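Endo-beta-1,2-glucanase (Talaromyces funiculosus, PDB 6IMV) hydrolyses beta-1,2-glucan from within the chain as an endo-acting glycoside hydrolase, and here holds the beta-1,2-linked glucose disaccharide sophorose. Local coordinates at residues A79-S84 / G163-E168; P248-L253 / S302-W307. All blocks are in the same frame, centred on the assembly; numbering follows the deposited sequence.

Contact 1 of 2, residues A79-S84 / G163-E168; sequences AASKES and GLDNGE. With BGC (beta-D-glucopyranose), chain D.
Ser81 and Asp165 meet where the first turns of helices 80-94 and 163-182 run side by side, nearly parallel at 19°, with segment axes 7.4 Å apart. Two such helices starting at the sugar site are consistent with an (alpha/alpha)6 barrel, whose helix ends and loops shape the substrate cleft. The main polar link is Ser81 OG, which donates to Asp165 OD2 over 2.7 Å and uses the anti lone pair of that oxygen. The same OD2 accepts O3 of the sophorose beta-glucose ring (2.8 Å), while Asp165 OD1 takes O4 of that sugar (2.6 Å). One carboxylate thus holds two neighbouring hydroxyls. Trp143 NE1 also bonds this glucose. Lys82 NZ donates to Ser81 OG (3.0 Å) and forms a salt bridge with Asp434. An alanine in place of Asp165 would probably leave the sugar O3 and O4 and the Ser81 hydroxyl without these acceptors, with Lys82 NZ still holding Ser81 OG. Next to the serine-aspartate bond the packing is close. Ala80 CB rests on Asp165 O at 3.4 Å, and Glu168 OE1 lies beside Ser81 CB. One turn further on, Ser84 CB meets the carbonyl of Glu168. Ser84 OG lies between the backbone N and the carbonyl carbon (chi1 83°), which turns it back to its own helix, where it donates to Ser81 O at 2.6 Å, tilted 28° from the carbonyl plane.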
ATOM      1  N   ALA A  79      -1.582  10.071   5.782  1.00 11.31           N
ATOM      2  CA  ALA A  79      -1.728  10.509   4.408  1.00 10.85           C
ATOM      3  C   ALA A  79      -2.739   9.609   3.704  1.00 10.68           C
ATOM      4  O   ALA A  79      -3.118   8.566   4.250  1.00 10.78           O
ATOM      5  CB  ALA A  79      -0.384  10.488   3.717  1.00 10.96           C
ATOM      6  N   ALA A  80      -3.141  10.008   2.492  1.00 10.46           N
ATOM      7  CA  ALA A  80      -4.179   9.322   1.719  1.00 10.70           C
ATOM      8  C   ALA A  80      -3.742   7.892   1.364  1.00 10.95           C
ATOM      9  O   ALA A  80      -4.578   7.023   1.154  1.00 11.14           O
ATOM     10  CB  ALA A  80      -4.529  10.137   0.498  1.00 10.66           C
ATOM     11  N   SER A  81      -2.427   7.656   1.337  1.00 11.16           N
ATOM     12  CA  SER A  81      -1.830   6.344   1.080  1.00 11.16           C
ATOM     13  C   SER A  81      -2.177   5.345   2.200  1.00 11.57           C
ATOM     14  O   SER A  81      -2.530   4.190   1.920  1.00 11.73           O
ATOM     15  CB  SER A  81      -0.337   6.488   0.901  1.00 10.88           C
ATOM     16  OG  SER A  81       0.194   7.390   1.866  1.00 10.48           O
ATOM     17  N   LYS A  82      -2.106   5.781   3.462  1.00 11.63           N
ATOM     18  CA  LYS A  82      -2.475   4.911   4.601  1.00 12.02           C
ATOM     19  C   LYS A  82      -4.004   4.781   4.672  1.00 11.73           C
ATOM     20  O   LYS A  82      -4.538   3.718   4.952  1.00 12.10           O
ATOM     21  CB  LYS A  82      -1.910   5.440   5.925  1.00 12.77           C
ATOM     22  CG  LYS A  82      -0.393   5.601   5.951  1.00 13.69           C
ATOM     23  CD  LYS A  82       0.091   6.975   5.535  1.00 13.97           C
ATOM     24  CE  LYS A  82       1.561   6.994   5.171  1.00 14.85           C
ATOM     25  NZ  LYS A  82       1.847   6.099   4.020  1.00 15.55           N
ATOM     26  N   GLU A  83      -4.707   5.876   4.392  1.00 11.03           N
ATOM     27  CA  GLU A  83      -6.163   5.859   4.249  1.00 10.94           C
ATOM     28  C   GLU A  83      -6.600   4.766   3.265  1.00 10.62           C
ATOM     29  O   GLU A  83      -7.563   4.077   3.516  1.00 10.89           O
ATOM     30  CB  GLU A  83      -6.669   7.221   3.781  1.00 10.79           C
ATOM     31  CG  GLU A  83      -6.516   8.314   4.817  1.00 10.74           C
ATOM     32  CD  GLU A  83      -7.437   8.194   6.014  1.00 10.85           C
ATOM     33  OE1 GLU A  83      -8.667   8.326   5.828  1.00 10.94           O
ATOM     34  OE2 GLU A  83      -6.920   7.973   7.134  1.00 11.27           O
ATOM     35  N   SER A  84      -5.868   4.617   2.157  1.00 10.63           N
ATOM     36  CA  SER A  84      -6.194   3.646   1.111  1.00 10.82           C
ATOM     37  C   SER A  84      -6.130   2.216   1.668  1.00 10.78           C
ATOM     38  O   SER A  84      -6.986   1.399   1.327  1.00 11.16           O
ATOM     39  CB  SER A  84      -5.324   3.838  -0.124  1.00 10.63           C
ATOM     40  OG  SER A  84      -4.072   3.201   0.026  1.00 10.65           O
ATOM     41  N   GLY A 163      -0.250  13.729  -5.725  1.00 12.26           N
ATOM     42  CA  GLY A 163      -1.132  12.967  -6.585  1.00 12.48           C
ATOM     43  C   GLY A 163      -1.114  11.477  -6.252  1.00 12.32           C
ATOM     44  O   GLY A 163      -2.157  10.823  -6.262  1.00 12.45           O
ATOM     45  N   LEU A 164       0.075  10.942  -5.948  1.00 12.01           N
ATOM     46  CA  LEU A 164       0.248   9.493  -5.796  1.00 12.14           C
ATOM     47  C   LEU A 164      -0.669   8.957  -4.687  1.00 12.22           C
ATOM     48  O   LEU A 164      -1.444   8.027  -4.904  1.00 12.32           O
ATOM     49  CB  LEU A 164       1.716   9.186  -5.510  1.00 12.05           C
ATOM     50  CG  LEU A 164       2.095   7.704  -5.477  1.00 12.02           C
ATOM     51  CD1 LEU A 164       3.505   7.511  -6.018  1.00 11.86           C
ATOM     52  CD2 LEU A 164       1.982   7.135  -4.068  1.00 12.19           C
ATOM     53  N   ASP A 165      -0.555   9.541  -3.493  1.00 12.12           N
ATOM     54  CA  ASP A 165      -1.278   9.056  -2.325  1.00 12.21           C
ATOM     55  C   ASP A 165      -2.786   9.123  -2.589  1.00 11.99           C
ATOM     56  O   ASP A 165      -3.532   8.251  -2.162  1.00 11.57           O
ATOM     57  CB  ASP A 165      -0.932   9.862  -1.074  1.00 12.59           C
ATOM     58  CG  ASP A 165       0.552   9.952  -0.808  1.00 12.70           C
ATOM     59  OD1 ASP A 165       1.230  10.630  -1.593  1.00 13.06           O
ATOM     60  OD2 ASP A 165       1.010   9.345   0.174  1.00 13.33           O
ATOM     61  N   ASN A 166      -3.216  10.192  -3.271  1.00 11.62           N
ATOM     62  CA  ASN A 166      -4.628  10.427  -3.541  1.00 11.94           C
ATOM     63  C   ASN A 166      -5.142   9.406  -4.566  1.00 11.72           C
ATOM     64  O   ASN A 166      -6.272   8.917  -4.441  1.00 11.92           O
ATOM     65  CB  ASN A 166      -4.884  11.890  -3.924  1.00 11.74           C
ATOM     66  CG  ASN A 166      -4.946  12.765  -2.684  1.00 11.82           C
ATOM     67  OD1 ASN A 166      -5.946  12.759  -1.972  1.00 11.25           O
ATOM     68  ND2 ASN A 166      -3.859  13.464  -2.377  1.00 11.59           N
ATOM     69  N   GLY A 167      -4.307   9.062  -5.550  1.00 11.70           N
ATOM     70  CA  GLY A 167      -4.661   8.019  -6.522  1.00 11.78           C
ATOM     71  C   GLY A 167      -5.012   6.710  -5.832  1.00 11.69           C
ATOM     72  O   GLY A 167      -6.005   6.046  -6.176  1.00 11.92           O
ATOM     73  N   GLU A 168      -4.203   6.355  -4.831  1.00 11.19           N
ATOM     74  CA  GLU A 168      -4.404   5.137  -4.036  1.00 10.77           C
ATOM     75  C   GLU A 168      -5.741   5.205  -3.287  1.00 10.68           C
ATOM     76  O   GLU A 168      -6.508   4.245  -3.322  1.00 10.30           O
ATOM     77  CB  GLU A 168      -3.232   4.913  -3.080  1.00 10.58           C
ATOM     78  CG  GLU A 168      -1.926   4.629  -3.804  1.00 10.54           C
ATOM     79  CD  GLU A 168      -0.677   4.601  -2.939  1.00 10.52           C
ATOM     80  OE1 GLU A 168      -0.702   5.184  -1.847  1.00 10.95           O
ATOM     81  OE2 GLU A 168       0.313   3.996  -3.364  1.00 10.50           O
TER
HETATM   82  C2  BGC D   2       5.474   8.796  -1.467  1.00 17.05           C
HETATM   83  C3  BGC D   2       4.244   9.576  -1.018  1.00 17.00           C
HETATM   84  C4  BGC D   2       4.559  11.067  -0.968  1.00 16.65           C
HETATM   85  C5  BGC D   2       5.072  11.499  -2.341  1.00 17.02           C
HETATM   86  C6  BGC D   2       5.462  12.956  -2.459  1.00 16.85           C
HETATM   87  C1  BGC D   2       5.985   9.355  -2.784  1.00 16.78           C
HETATM   88  O2  BGC D   2       5.133   7.436  -1.703  1.00 17.55           O
HETATM   89  O3  BGC D   2       3.802   9.152   0.267  1.00 16.79           O
HETATM   90  O4  BGC D   2       3.380  11.785  -0.641  1.00 16.26           O
HETATM   91  O5  BGC D   2       6.227  10.746  -2.687  1.00 17.18           O
HETATM   92  O6  BGC D   2       6.476  13.235  -1.521  1.00 17.90           O

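Contact 2 of 2, residues P248-L253 / S302-W307; sequences PYEGEL and SSHETW. With GLC (alpha-D-glucopyranose), chain B.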
ATOM      1  N   PRO A 248       5.428   3.564 -14.174  1.00 13.27           N
ATOM      2  CA  PRO A 248       4.466   2.485 -13.951  1.00 13.54           C
ATOM      3  C   PRO A 248       4.210   2.080 -12.485  1.00 12.99           C
ATOM      4  O   PRO A 248       3.557   1.046 -12.233  1.00 12.89           O
ATOM      5  CB  PRO A 248       5.054   1.280 -14.699  1.00 13.45           C
ATOM      6  CG  PRO A 248       6.462   1.683 -15.123  1.00 14.00           C
ATOM      7  CD  PRO A 248       6.748   3.066 -14.573  1.00 13.67           C
ATOM      8  N   TYR A 249       4.684   2.877 -11.529  1.00 12.26           N
ATOM      9  CA  TYR A 249       4.562   2.535 -10.100  1.00 12.34           C
ATOM     10  C   TYR A 249       3.232   3.125  -9.590  1.00 12.42           C
ATOM     11  O   TYR A 249       2.284   3.215 -10.352  1.00 11.76           O
ATOM     12  CB  TYR A 249       5.878   2.885  -9.392  1.00 12.30           C
ATOM     13  CG  TYR A 249       7.077   2.539 -10.242  1.00 12.22           C
ATOM     14  CD1 TYR A 249       7.263   1.256 -10.739  1.00 12.45           C
ATOM     15  CD2 TYR A 249       7.974   3.513 -10.640  1.00 12.37           C
ATOM     16  CE1 TYR A 249       8.325   0.949 -11.582  1.00 12.12           C
ATOM     17  CE2 TYR A 249       9.032   3.230 -11.489  1.00 12.03           C
ATOM     18  CZ  TYR A 249       9.213   1.943 -11.961  1.00 11.89           C
ATOM     19  OH  TYR A 249      10.265   1.671 -12.792  1.00 11.28           O
ATOM     20  N   GLU A 250       3.149   3.479  -8.302  1.00 12.26           N
ATOM     21  CA  GLU A 250       1.848   3.659  -7.633  1.00 12.17           C
ATOM     22  C   GLU A 250       1.100   4.861  -8.208  1.00 11.79           C
ATOM     23  O   GLU A 250      -0.131   4.896  -8.173  1.00 11.80           O
ATOM     24  CB  GLU A 250       1.989   3.848  -6.120  1.00 12.51           C
ATOM     25  CG  GLU A 250       3.007   2.937  -5.467  1.00 12.57           C
ATOM     26  CD  GLU A 250       4.338   3.629  -5.265  1.00 13.27           C
ATOM     27  OE1 GLU A 250       5.161   3.602  -6.208  1.00 13.19           O
ATOM     28  OE2 GLU A 250       4.508   4.266  -4.191  1.00 14.35           O
ATOM     29  N   GLY A 251       1.850   5.829  -8.747  1.00 11.40           N
ATOM     30  CA  GLY A 251       1.292   7.030  -9.331  1.00 11.36           C
ATOM     31  C   GLY A 251       0.408   6.755 -10.538  1.00 11.45           C
ATOM     32  O   GLY A 251      -0.398   7.604 -10.928  1.00 11.41           O
ATOM     33  N   GLU A 252       0.528   5.563 -11.126  1.00 11.59           N
ATOM     34  CA  GLU A 252      -0.269   5.215 -12.301  1.00 12.03           C
ATOM     35  C   GLU A 252      -1.767   5.197 -11.965  1.00 11.76           C
ATOM     36  O   GLU A 252      -2.607   5.441 -12.846  1.00 11.91           O
ATOM     37  CB  GLU A 252       0.182   3.884 -12.894  1.00 12.16           C
ATOM     38  CG  GLU A 252      -0.383   3.639 -14.280  1.00 12.41           C
ATOM     39  CD  GLU A 252       0.316   2.498 -14.987  1.00 12.90           C
ATOM     40  OE1 GLU A 252      -0.149   1.347 -14.839  1.00 12.77           O
ATOM     41  OE2 GLU A 252       1.352   2.758 -15.634  1.00 12.74           O
ATOM     42  N   LEU A 253      -2.105   4.922 -10.707  1.00 11.65           N
ATOM     43  CA  LEU A 253      -3.509   4.939 -10.265  1.00 11.71           C
ATOM     44  C   LEU A 253      -4.116   6.323 -10.525  1.00 12.14           C
ATOM     45  O   LEU A 253      -5.260   6.427 -10.987  1.00 11.80           O
ATOM     46  CB  LEU A 253      -3.595   4.556  -8.785  1.00 11.68           C
ATOM     47  CG  LEU A 253      -3.299   3.092  -8.463  1.00 11.83           C
ATOM     48  CD1 LEU A 253      -3.501   2.826  -6.979  1.00 11.85           C
ATOM     49  CD2 LEU A 253      -4.165   2.158  -9.299  1.00 12.03           C
ATOM     50  N   SER A 302      11.690  -1.767  -4.964  1.00 11.07           N
ATOM     51  CA  SER A 302      10.980  -1.920  -3.712  1.00 11.27           C
ATOM     52  C   SER A 302       9.604  -2.532  -3.999  1.00 11.27           C
ATOM     53  O   SER A 302       8.944  -2.126  -4.978  1.00 10.94           O
ATOM     54  CB  SER A 302      10.835  -0.591  -3.013  1.00 11.29           C
ATOM     55  OG  SER A 302       9.868  -0.658  -1.974  1.00 11.64           O
ATOM     56  N   SER A 303       9.170  -3.457  -3.133  1.00 11.07           N
ATOM     57  CA  SER A 303       7.879  -4.122  -3.276  1.00 11.16           C
ATOM     58  C   SER A 303       6.739  -3.096  -3.376  1.00 11.15           C
ATOM     59  O   SER A 303       5.763  -3.333  -4.084  1.00 10.72           O
ATOM     60  CB  SER A 303       7.635  -5.099  -2.146  1.00 11.14           C
ATOM     61  OG  SER A 303       8.611  -6.124  -2.150  1.00 11.01           O
ATOM     62  N   HIS A 304       6.857  -1.965  -2.664  1.00 11.61           N
ATOM     63  CA  HIS A 304       5.759  -0.982  -2.573  1.00 11.99           C
ATOM     64  C   HIS A 304       5.385  -0.448  -3.960  1.00 11.61           C
ATOM     65  O   HIS A 304       4.246  -0.047  -4.161  1.00 10.58           O
ATOM     66  CB  HIS A 304       6.088   0.163  -1.598  1.00 13.07           C
ATOM     67  CG  HIS A 304       6.857   1.280  -2.214  1.00 14.17           C
ATOM     68  ND1 HIS A 304       8.224   1.216  -2.422  1.00 14.73           N
ATOM     69  CD2 HIS A 304       6.466   2.484  -2.677  1.00 15.22           C
ATOM     70  CE1 HIS A 304       8.637   2.330  -2.997  1.00 14.90           C
ATOM     71  NE2 HIS A 304       7.581   3.122  -3.159  1.00 15.55           N
ATOM     72  N   GLU A 305       6.338  -0.467  -4.906  1.00 11.21           N
ATOM     73  CA  GLU A 305       6.138   0.081  -6.260  1.00 11.60           C
ATOM     74  C   GLU A 305       5.036  -0.672  -7.027  1.00 11.50           C
ATOM     75  O   GLU A 305       4.545  -0.164  -8.032  1.00 11.18           O
ATOM     76  CB  GLU A 305       7.452   0.052  -7.051  1.00 11.53           C
ATOM     77  CG  GLU A 305       8.532   0.933  -6.459  1.00 11.47           C
ATOM     78  CD  GLU A 305       9.951   0.615  -6.925  1.00 11.58           C
ATOM     79  OE1 GLU A 305      10.109  -0.030  -7.980  1.00 10.70           O
ATOM     80  OE2 GLU A 305      10.900   0.989  -6.206  1.00 11.57           O
ATOM     81  N   THR A 306       4.645  -1.859  -6.539  1.00 11.50           N
ATOM     82  CA  THR A 306       3.693  -2.765  -7.188  1.00 11.81           C
ATOM     83  C   THR A 306       2.257  -2.544  -6.670  1.00 11.81           C
ATOM     84  O   THR A 306       1.332  -3.205  -7.120  1.00 11.80           O
ATOM     85  CB  THR A 306       4.180  -4.209  -6.995  1.00 11.99           C
ATOM     86  OG1 THR A 306       5.437  -4.323  -7.665  1.00 11.86           O
ATOM     87  CG2 THR A 306       3.231  -5.258  -7.526  1.00 12.17           C
ATOM     88  N   TRP A 307       2.084  -1.570  -5.765  1.00 11.95           N
ATOM     89  CA  TRP A 307       0.832  -1.220  -5.066  1.00 12.33           C
ATOM     90  C   TRP A 307      -0.394  -1.192  -5.992  1.00 11.59           C
ATOM     91  O   TRP A 307      -1.482  -1.574  -5.565  1.00 11.34           O
ATOM     92  CB  TRP A 307       1.029   0.143  -4.403  1.00 13.85           C
ATOM     93  CG  TRP A 307       0.063   0.576  -3.345  1.00 15.27           C
ATOM     94  CD1 TRP A 307      -1.275   0.807  -3.466  1.00 16.23           C
ATOM     95  CD2 TRP A 307       0.424   0.997  -2.013  1.00 17.40           C
ATOM     96  NE1 TRP A 307      -1.780   1.295  -2.287  1.00 18.03           N
ATOM     97  CE2 TRP A 307      -0.760   1.442  -1.382  1.00 17.69           C
ATOM     98  CE3 TRP A 307       1.631   1.052  -1.301  1.00 17.67           C
ATOM     99  CZ2 TRP A 307      -0.772   1.907  -0.066  1.00 18.18           C
ATOM    100  CZ3 TRP A 307       1.619   1.520  -0.005  1.00 18.75           C
ATOM    101  CH2 TRP A 307       0.432   1.943   0.602  1.00 18.29           C
TER
HETATM  102  C1  GLC B   1       8.422   8.750  -5.177  1.00 15.78           C
HETATM  103  C2  GLC B   1       7.218   8.171  -4.469  1.00 16.13           C
HETATM  104  C3  GLC B   1       7.306   6.658  -4.404  1.00 16.29           C
HETATM  105  C4  GLC B   1       7.406   6.095  -5.811  1.00 16.20           C
HETATM  106  C5  GLC B   1       8.618   6.714  -6.508  1.00 15.62           C
HETATM  107  C6  GLC B   1       8.687   6.301  -7.975  1.00 15.37           C
HETATM  108  O1  GLC B   1       9.554   8.489  -4.319  1.00 16.60           O
HETATM  109  O2  GLC B   1       7.208   8.691  -3.130  1.00 16.46           O
HETATM  110  O3  GLC B   1       6.167   6.092  -3.756  1.00 16.68           O
HETATM  111  O4  GLC B   1       7.475   4.665  -5.758  1.00 15.95           O
HETATM  112  O5  GLC B   1       8.556   8.145  -6.456  1.00 15.46           O
HETATM  113  O6  GLC B   1       7.532   6.757  -8.687  1.00 15.25           O
HETATM  114  O   HOH W   1       4.218  -1.348 -11.209  1.00 10.96           O
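Glu250 OE1 and His304 NE2 both grip O4 of the sophorose alpha-glucose ring. O4 donates to Glu250 OE1 (2.6 Å) and accepts from His304 NE2 (3.0 Å). The sugar O3 donates to Glu250 OE2 at 2.5 Å and takes a second, weak bond from NE2. A type I beta turn, Tyr249 to Glu252, leads into helix 252-261 and faces a 3-10 segment, 303-307, so two connecting regions meet on this glucose, consistent with one side of the substrate cleft. Asp247 OD2 also hydrogen-bonds this glucose. The Glu250 carboxylate and the His304 ring stand nearly perpendicular, 85° apart, with OE2 at the ring edge near CD2. Glu250 CG packs on Trp307 CB at 3.6 Å. The chain then bends (chi2 98°), which turns CD and the carboxylate to the sugar. The side chains of Tyr249 and Glu305 run alongside each other, with Glu305 CB against the ring atom CD1. Glu305 OE1 sits over the rim of one face of the tyrosine ring, and Pro248 CD lies over the rim of the opposite face. The Glu305 carboxylate is held by the backbone N-H groups of Tyr299 and Trp300. On the other ring nitrogen of His304, ND1 shares a hydrogen bond of 2.5 Å with Ser302 OG.

From the N terminus, the chain leaves strand 71-78 of the antiparallel sheet and enters helix 80-94. Contact 1 closes the first loop when helix 163-182 comes alongside, after 78 intervening residues. Contact 2 opens later and closes a second loop, of 48 residues, just beyond strand 290-296. The two loops follow in series and neither nest nor cross. They still join in space, with centres 12 Å apart. Glu168 OE2 packs against Glu250 CB and Trp307 CD2, and the Trp307 ring reaches Ser81 O and Ser84 OG through CZ2. Together they tie two helix starts to two loop regions around the two linked glucose rings of one bound sophorose.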